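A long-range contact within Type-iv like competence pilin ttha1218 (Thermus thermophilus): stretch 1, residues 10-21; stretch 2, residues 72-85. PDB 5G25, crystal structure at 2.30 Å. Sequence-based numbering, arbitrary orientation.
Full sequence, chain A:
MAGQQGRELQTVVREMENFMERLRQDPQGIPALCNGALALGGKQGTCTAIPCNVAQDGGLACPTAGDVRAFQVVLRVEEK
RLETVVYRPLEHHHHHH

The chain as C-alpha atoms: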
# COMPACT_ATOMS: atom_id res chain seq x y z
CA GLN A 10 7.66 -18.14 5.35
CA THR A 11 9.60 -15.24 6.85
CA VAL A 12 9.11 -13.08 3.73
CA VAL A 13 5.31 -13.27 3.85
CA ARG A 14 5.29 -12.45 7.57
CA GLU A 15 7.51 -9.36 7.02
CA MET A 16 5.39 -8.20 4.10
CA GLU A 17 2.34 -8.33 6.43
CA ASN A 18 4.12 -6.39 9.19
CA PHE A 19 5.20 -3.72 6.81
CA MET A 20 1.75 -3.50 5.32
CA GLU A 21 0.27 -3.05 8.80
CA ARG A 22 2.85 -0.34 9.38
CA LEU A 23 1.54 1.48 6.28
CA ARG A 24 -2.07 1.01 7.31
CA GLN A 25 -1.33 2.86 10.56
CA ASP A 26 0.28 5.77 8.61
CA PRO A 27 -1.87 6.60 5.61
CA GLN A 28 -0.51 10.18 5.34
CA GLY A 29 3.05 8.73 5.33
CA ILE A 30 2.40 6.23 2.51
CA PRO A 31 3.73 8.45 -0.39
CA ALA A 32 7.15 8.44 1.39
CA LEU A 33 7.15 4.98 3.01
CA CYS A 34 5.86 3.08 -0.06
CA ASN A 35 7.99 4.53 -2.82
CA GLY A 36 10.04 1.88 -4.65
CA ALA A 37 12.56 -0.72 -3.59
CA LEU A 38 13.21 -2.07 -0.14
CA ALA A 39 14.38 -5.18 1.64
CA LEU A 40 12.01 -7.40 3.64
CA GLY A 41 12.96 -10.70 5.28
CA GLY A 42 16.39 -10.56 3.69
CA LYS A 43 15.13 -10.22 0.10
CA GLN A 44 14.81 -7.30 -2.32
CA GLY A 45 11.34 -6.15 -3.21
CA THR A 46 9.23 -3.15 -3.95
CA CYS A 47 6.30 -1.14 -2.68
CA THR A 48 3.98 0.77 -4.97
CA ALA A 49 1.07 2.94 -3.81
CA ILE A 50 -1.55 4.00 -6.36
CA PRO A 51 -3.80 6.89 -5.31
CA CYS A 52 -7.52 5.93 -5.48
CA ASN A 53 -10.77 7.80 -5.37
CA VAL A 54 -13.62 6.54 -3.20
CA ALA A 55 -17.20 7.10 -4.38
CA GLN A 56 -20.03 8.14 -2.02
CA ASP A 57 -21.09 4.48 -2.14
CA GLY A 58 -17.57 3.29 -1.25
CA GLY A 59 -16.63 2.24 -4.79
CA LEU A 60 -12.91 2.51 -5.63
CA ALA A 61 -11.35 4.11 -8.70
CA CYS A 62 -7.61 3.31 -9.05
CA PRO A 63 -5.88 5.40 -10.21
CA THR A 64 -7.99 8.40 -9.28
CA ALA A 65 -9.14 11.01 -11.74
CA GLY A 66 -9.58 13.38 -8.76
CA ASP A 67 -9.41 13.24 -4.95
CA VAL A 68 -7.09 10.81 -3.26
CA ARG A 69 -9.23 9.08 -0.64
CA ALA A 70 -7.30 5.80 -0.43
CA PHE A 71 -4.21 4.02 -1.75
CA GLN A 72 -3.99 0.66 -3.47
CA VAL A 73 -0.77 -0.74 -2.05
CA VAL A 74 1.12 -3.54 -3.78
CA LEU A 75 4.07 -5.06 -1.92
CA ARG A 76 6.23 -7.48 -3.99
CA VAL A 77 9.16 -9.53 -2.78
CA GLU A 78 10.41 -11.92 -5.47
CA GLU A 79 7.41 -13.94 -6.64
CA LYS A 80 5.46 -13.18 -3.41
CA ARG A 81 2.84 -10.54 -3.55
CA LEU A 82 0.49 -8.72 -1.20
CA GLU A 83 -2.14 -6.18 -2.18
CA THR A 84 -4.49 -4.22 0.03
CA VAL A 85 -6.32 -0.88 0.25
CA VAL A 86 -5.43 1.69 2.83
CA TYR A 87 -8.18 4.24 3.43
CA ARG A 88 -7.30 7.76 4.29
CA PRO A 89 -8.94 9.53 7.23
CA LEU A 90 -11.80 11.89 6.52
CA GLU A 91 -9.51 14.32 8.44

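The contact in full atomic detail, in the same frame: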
# COMPACT_ATOMS: atom_id res chain seq x y z
N GLN A 10 6.75 -18.98 6.18
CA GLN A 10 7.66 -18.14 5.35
C GLN A 10 7.89 -16.76 5.99
O GLN A 10 6.96 -15.97 6.20
CB GLN A 10 7.08 -17.95 3.95
CG GLN A 10 7.89 -17.00 3.09
CD GLN A 10 9.18 -17.63 2.62
OE1 GLN A 10 10.25 -17.42 3.21
NE2 GLN A 10 9.08 -18.42 1.56
N THR A 11 9.15 -16.49 6.29
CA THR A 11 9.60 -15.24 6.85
C THR A 11 9.27 -14.03 5.98
O THR A 11 8.92 -12.97 6.49
CB THR A 11 11.13 -15.30 7.06
OG1 THR A 11 11.44 -16.44 7.87
CG2 THR A 11 11.65 -14.02 7.72
N VAL A 12 9.39 -14.19 4.66
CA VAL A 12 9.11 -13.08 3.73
C VAL A 12 7.64 -12.64 3.78
O VAL A 12 7.36 -11.45 3.85
CB VAL A 12 9.54 -13.44 2.30
CG1 VAL A 12 8.91 -12.51 1.28
CG2 VAL A 12 11.07 -13.39 2.19
N VAL A 13 6.72 -13.58 3.76
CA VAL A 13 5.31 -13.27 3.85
C VAL A 13 4.96 -12.57 5.17
O VAL A 13 4.20 -11.62 5.20
CB VAL A 13 4.46 -14.54 3.69
CG1 VAL A 13 3.01 -14.27 4.08
CG2 VAL A 13 4.53 -15.01 2.25
N ARG A 14 5.55 -13.04 6.26
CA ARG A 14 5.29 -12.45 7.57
C ARG A 14 5.75 -10.98 7.60
O ARG A 14 5.00 -10.12 8.06
CB ARG A 14 6.01 -13.27 8.65
CG ARG A 14 5.37 -13.19 10.04
CD ARG A 14 5.86 -14.30 10.97
NE ARG A 14 5.77 -15.64 10.36
CZ ARG A 14 6.80 -16.45 10.10
NH1 ARG A 14 8.05 -16.10 10.42
NH2 ARG A 14 6.58 -17.63 9.53
N GLU A 15 6.96 -10.71 7.10
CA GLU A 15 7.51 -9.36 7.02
C GLU A 15 6.73 -8.45 6.09
O GLU A 15 6.63 -7.25 6.35
CB GLU A 15 8.95 -9.39 6.53
CG GLU A 15 9.90 -10.00 7.51
CD GLU A 15 9.89 -9.22 8.79
OE1 GLU A 15 10.48 -8.10 8.84
OE2 GLU A 15 9.24 -9.72 9.73
N MET A 16 6.20 -9.00 5.00
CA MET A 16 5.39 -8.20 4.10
C MET A 16 4.11 -7.77 4.85
O MET A 16 3.66 -6.64 4.74
CB MET A 16 5.06 -8.97 2.82
CG MET A 16 6.23 -9.26 1.90
SD MET A 16 5.74 -10.39 0.58
CE MET A 16 4.83 -9.31 -0.50
N GLU A 17 3.56 -8.67 5.65
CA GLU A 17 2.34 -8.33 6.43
C GLU A 17 2.59 -7.29 7.51
O GLU A 17 1.77 -6.38 7.69
CB GLU A 17 1.66 -9.59 6.98
CG GLU A 17 1.09 -10.43 5.83
CD GLU A 17 0.41 -11.72 6.24
OE1 GLU A 17 0.85 -12.34 7.23
OE2 GLU A 17 -0.56 -12.13 5.53
N ASN A 18 3.74 -7.37 8.17
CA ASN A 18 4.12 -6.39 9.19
C ASN A 18 4.31 -5.02 8.60
O ASN A 18 3.90 -4.03 9.15
CB ASN A 18 5.42 -6.80 9.88
CG ASN A 18 5.21 -7.91 10.89
OD1 ASN A 18 4.16 -8.00 11.52
ND2 ASN A 18 6.20 -8.76 11.03
N PHE A 19 4.96 -4.98 7.45
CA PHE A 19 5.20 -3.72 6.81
C PHE A 19 3.91 -3.13 6.31
O PHE A 19 3.70 -1.92 6.41
CB PHE A 19 6.19 -3.87 5.65
CG PHE A 19 6.63 -2.57 5.10
CD1 PHE A 19 7.49 -1.76 5.83
CD2 PHE A 19 6.14 -2.12 3.90
CE1 PHE A 19 7.87 -0.53 5.34
CE2 PHE A 19 6.52 -0.89 3.40
CZ PHE A 19 7.39 -0.10 4.11
N MET A 20 3.05 -3.98 5.77
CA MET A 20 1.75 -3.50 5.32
C MET A 20 0.92 -2.91 6.46
O MET A 20 0.22 -1.90 6.28
CB MET A 20 0.98 -4.63 4.65
CG MET A 20 -0.28 -4.15 3.96
SD MET A 20 0.03 -3.05 2.54
CE MET A 20 0.49 -4.21 1.26
N GLU A 21 1.00 -3.53 7.63
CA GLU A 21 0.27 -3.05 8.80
C GLU A 21 0.88 -1.72 9.21
O GLU A 21 0.19 -0.80 9.58
CB GLU A 21 0.36 -4.08 9.93
CG GLU A 21 -0.27 -3.69 11.26
CD GLU A 21 -1.78 -3.56 11.20
OE1 GLU A 21 -2.44 -4.31 10.42
OE2 GLU A 21 -2.32 -2.70 11.93
N GLN A 72 -4.20 2.07 -3.16
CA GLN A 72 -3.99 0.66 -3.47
C GLN A 72 -2.49 0.36 -3.34
O GLN A 72 -1.65 0.90 -4.07
CB GLN A 72 -4.52 0.35 -4.87
CG GLN A 72 -4.27 -1.06 -5.36
CD GLN A 72 -4.37 -1.18 -6.89
OE1 GLN A 72 -4.75 -0.23 -7.60
NE2 GLN A 72 -4.00 -2.34 -7.40
N VAL A 73 -2.15 -0.48 -2.38
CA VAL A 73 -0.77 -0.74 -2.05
C VAL A 73 -0.43 -2.14 -2.51
O VAL A 73 -1.15 -3.08 -2.17
CB VAL A 73 -0.56 -0.62 -0.52
CG1 VAL A 73 0.90 -0.83 -0.16
CG2 VAL A 73 -1.02 0.74 -0.02
N VAL A 74 0.62 -2.25 -3.33
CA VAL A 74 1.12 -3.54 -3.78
C VAL A 74 2.57 -3.72 -3.30
O VAL A 74 3.48 -2.99 -3.69
CB VAL A 74 1.05 -3.67 -5.31
CG1 VAL A 74 1.48 -5.07 -5.75
CG2 VAL A 74 -0.35 -3.37 -5.80
N LEU A 75 2.76 -4.68 -2.41
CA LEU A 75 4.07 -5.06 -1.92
C LEU A 75 4.49 -6.34 -2.66
O LEU A 75 3.70 -7.29 -2.72
CB LEU A 75 3.97 -5.34 -0.41
CG LEU A 75 5.06 -4.94 0.56
CD1 LEU A 75 5.65 -3.57 0.24
CD2 LEU A 75 4.47 -4.95 1.97
N ARG A 76 5.70 -6.34 -3.22
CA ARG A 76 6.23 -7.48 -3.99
C ARG A 76 7.63 -7.80 -3.54
O ARG A 76 8.51 -6.93 -3.54
CB ARG A 76 6.27 -7.17 -5.49
CG ARG A 76 4.91 -7.18 -6.16
CD ARG A 76 4.99 -7.08 -7.68
NE ARG A 76 3.86 -7.73 -8.36
CZ ARG A 76 2.87 -7.10 -8.99
NH1 ARG A 76 2.83 -5.76 -9.05
NH2 ARG A 76 1.90 -7.81 -9.58
N VAL A 77 7.84 -9.05 -3.16
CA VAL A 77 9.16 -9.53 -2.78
C VAL A 77 9.34 -10.84 -3.55
O VAL A 77 8.65 -11.83 -3.29
CB VAL A 77 9.25 -9.75 -1.25
CG1 VAL A 77 10.64 -10.23 -0.87
CG2 VAL A 77 8.92 -8.47 -0.51
N GLU A 78 10.23 -10.80 -4.55
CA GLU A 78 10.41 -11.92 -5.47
C GLU A 78 9.08 -12.29 -6.10
O GLU A 78 8.38 -11.42 -6.61
CB GLU A 78 11.10 -13.09 -4.77
CG GLU A 78 12.43 -12.69 -4.14
CD GLU A 78 13.36 -13.86 -3.85
OE1 GLU A 78 12.95 -15.03 -4.06
OE2 GLU A 78 14.50 -13.61 -3.41
N GLU A 79 8.71 -13.56 -6.09
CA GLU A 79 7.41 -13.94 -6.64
C GLU A 79 6.25 -13.71 -5.65
O GLU A 79 5.09 -13.87 -6.03
CB GLU A 79 7.43 -15.40 -7.09
CG GLU A 79 6.92 -16.42 -6.06
CD GLU A 79 7.91 -16.74 -4.95
OE1 GLU A 79 8.74 -15.86 -4.60
OE2 GLU A 79 7.85 -17.88 -4.44
N LYS A 80 6.54 -13.36 -4.39
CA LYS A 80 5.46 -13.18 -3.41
C LYS A 80 4.79 -11.83 -3.59
O LYS A 80 5.42 -10.82 -3.89
CB LYS A 80 5.97 -13.32 -1.96
CG LYS A 80 6.47 -14.71 -1.62
CD LYS A 80 5.33 -15.72 -1.55
CE LYS A 80 5.82 -17.07 -1.04
NZ LYS A 80 4.76 -18.11 -1.07
N ARG A 81 3.50 -11.79 -3.39
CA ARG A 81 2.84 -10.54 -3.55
C ARG A 81 1.67 -10.34 -2.60
O ARG A 81 0.97 -11.28 -2.26
CB ARG A 81 2.43 -10.44 -4.99
CG ARG A 81 1.34 -9.48 -5.30
CD ARG A 81 0.75 -9.88 -6.63
NE ARG A 81 -0.07 -8.80 -7.14
CZ ARG A 81 -1.26 -8.48 -6.65
NH1 ARG A 81 -1.79 -9.18 -5.64
NH2 ARG A 81 -1.92 -7.46 -7.18
N LEU A 82 1.50 -9.08 -2.17
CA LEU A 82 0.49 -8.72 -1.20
C LEU A 82 -0.15 -7.38 -1.55
O LEU A 82 0.51 -6.35 -1.55
CB LEU A 82 1.08 -8.65 0.22
CG LEU A 82 0.17 -8.05 1.33
CD1 LEU A 82 -1.21 -8.70 1.44
CD2 LEU A 82 0.84 -8.15 2.66
N GLU A 83 -1.44 -7.40 -1.83
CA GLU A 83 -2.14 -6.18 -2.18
C GLU A 83 -3.25 -5.90 -1.18
O GLU A 83 -3.94 -6.81 -0.72
CB GLU A 83 -2.69 -6.31 -3.59
CG GLU A 83 -3.61 -5.17 -3.99
CD GLU A 83 -4.08 -5.27 -5.42
OE1 GLU A 83 -3.39 -5.91 -6.25
OE2 GLU A 83 -5.16 -4.71 -5.73
N THR A 84 -3.39 -4.64 -0.81
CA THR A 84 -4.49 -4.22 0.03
C THR A 84 -4.89 -2.78 -0.31
O THR A 84 -4.35 -2.18 -1.25
CB THR A 84 -4.15 -4.39 1.53
OG1 THR A 84 -5.36 -4.45 2.30
CG2 THR A 84 -3.29 -3.26 2.05
N VAL A 85 -5.87 -2.26 0.41
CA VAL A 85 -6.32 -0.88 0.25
C VAL A 85 -6.19 -0.24 1.61
O VAL A 85 -6.62 -0.80 2.62
CB VAL A 85 -7.77 -0.79 -0.26
CG1 VAL A 85 -8.27 0.65 -0.29
CG2 VAL A 85 -7.87 -1.41 -1.66

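Met 16 and Met 20 form the apolar centre of this contact. They sit one turn apart on helix 11-21 and point toward a two-stranded hairpin, strands 72-77 and 80-85. Each buries about 120 Å² against it. The CE of Met 16 lies over the face of the hairpin, 3.2 Å from the O of Leu 75 and 3.7 Å from the N of Leu 82. Those two backbone atoms are hydrogen-bonded to each other, N of Leu 82 to O of Leu 75, at 2.9 Å. The methyl group rests on a backbone pair whose hydrogen bond is already made. Met 20 does likewise: its CE lies 3.5 Å from the O of Leu 82, which accepts a hydrogen bond from the N of Leu 75 at 2.9 Å. Its SD also packs 3.6 Å from CG1 of Val 73 and 3.4 Å from CG2 of Thr 84.

The hairpin offers alternate residues to the helix. Val 73, Leu 75 and Val 77 point toward it, as do Lys 80, Leu 82 and Thr 84; Val 74, Arg 76, Arg 81 and Glu 83 point away. The helix runs roughly antiparallel to the first strand (153°) and roughly parallel to the second (23°). Its axis stays over 9 Å from both, room that the side chains fill.

Around the centre, Val 12 CG1 meets Val 77 CG1 at 3.6 Å, near the type II' turn. Phe 19 touches Leu 75 with its ring edge, CD2 to CD2 at 3.8 Å.

At the border, long side chains contribute their carbon portions. Lys 80 lays its CD 3.9 Å from CG2 of Val 13. Glu 17 points away, yet its CG comes 3.9 Å from CD2 of Leu 82. No hydrogen bond or salt bridge crosses the contact. On the hairpin's other face, Arg 81 NH2 and Glu 83 OE1 form a very short salt bridge, 2.3 Å.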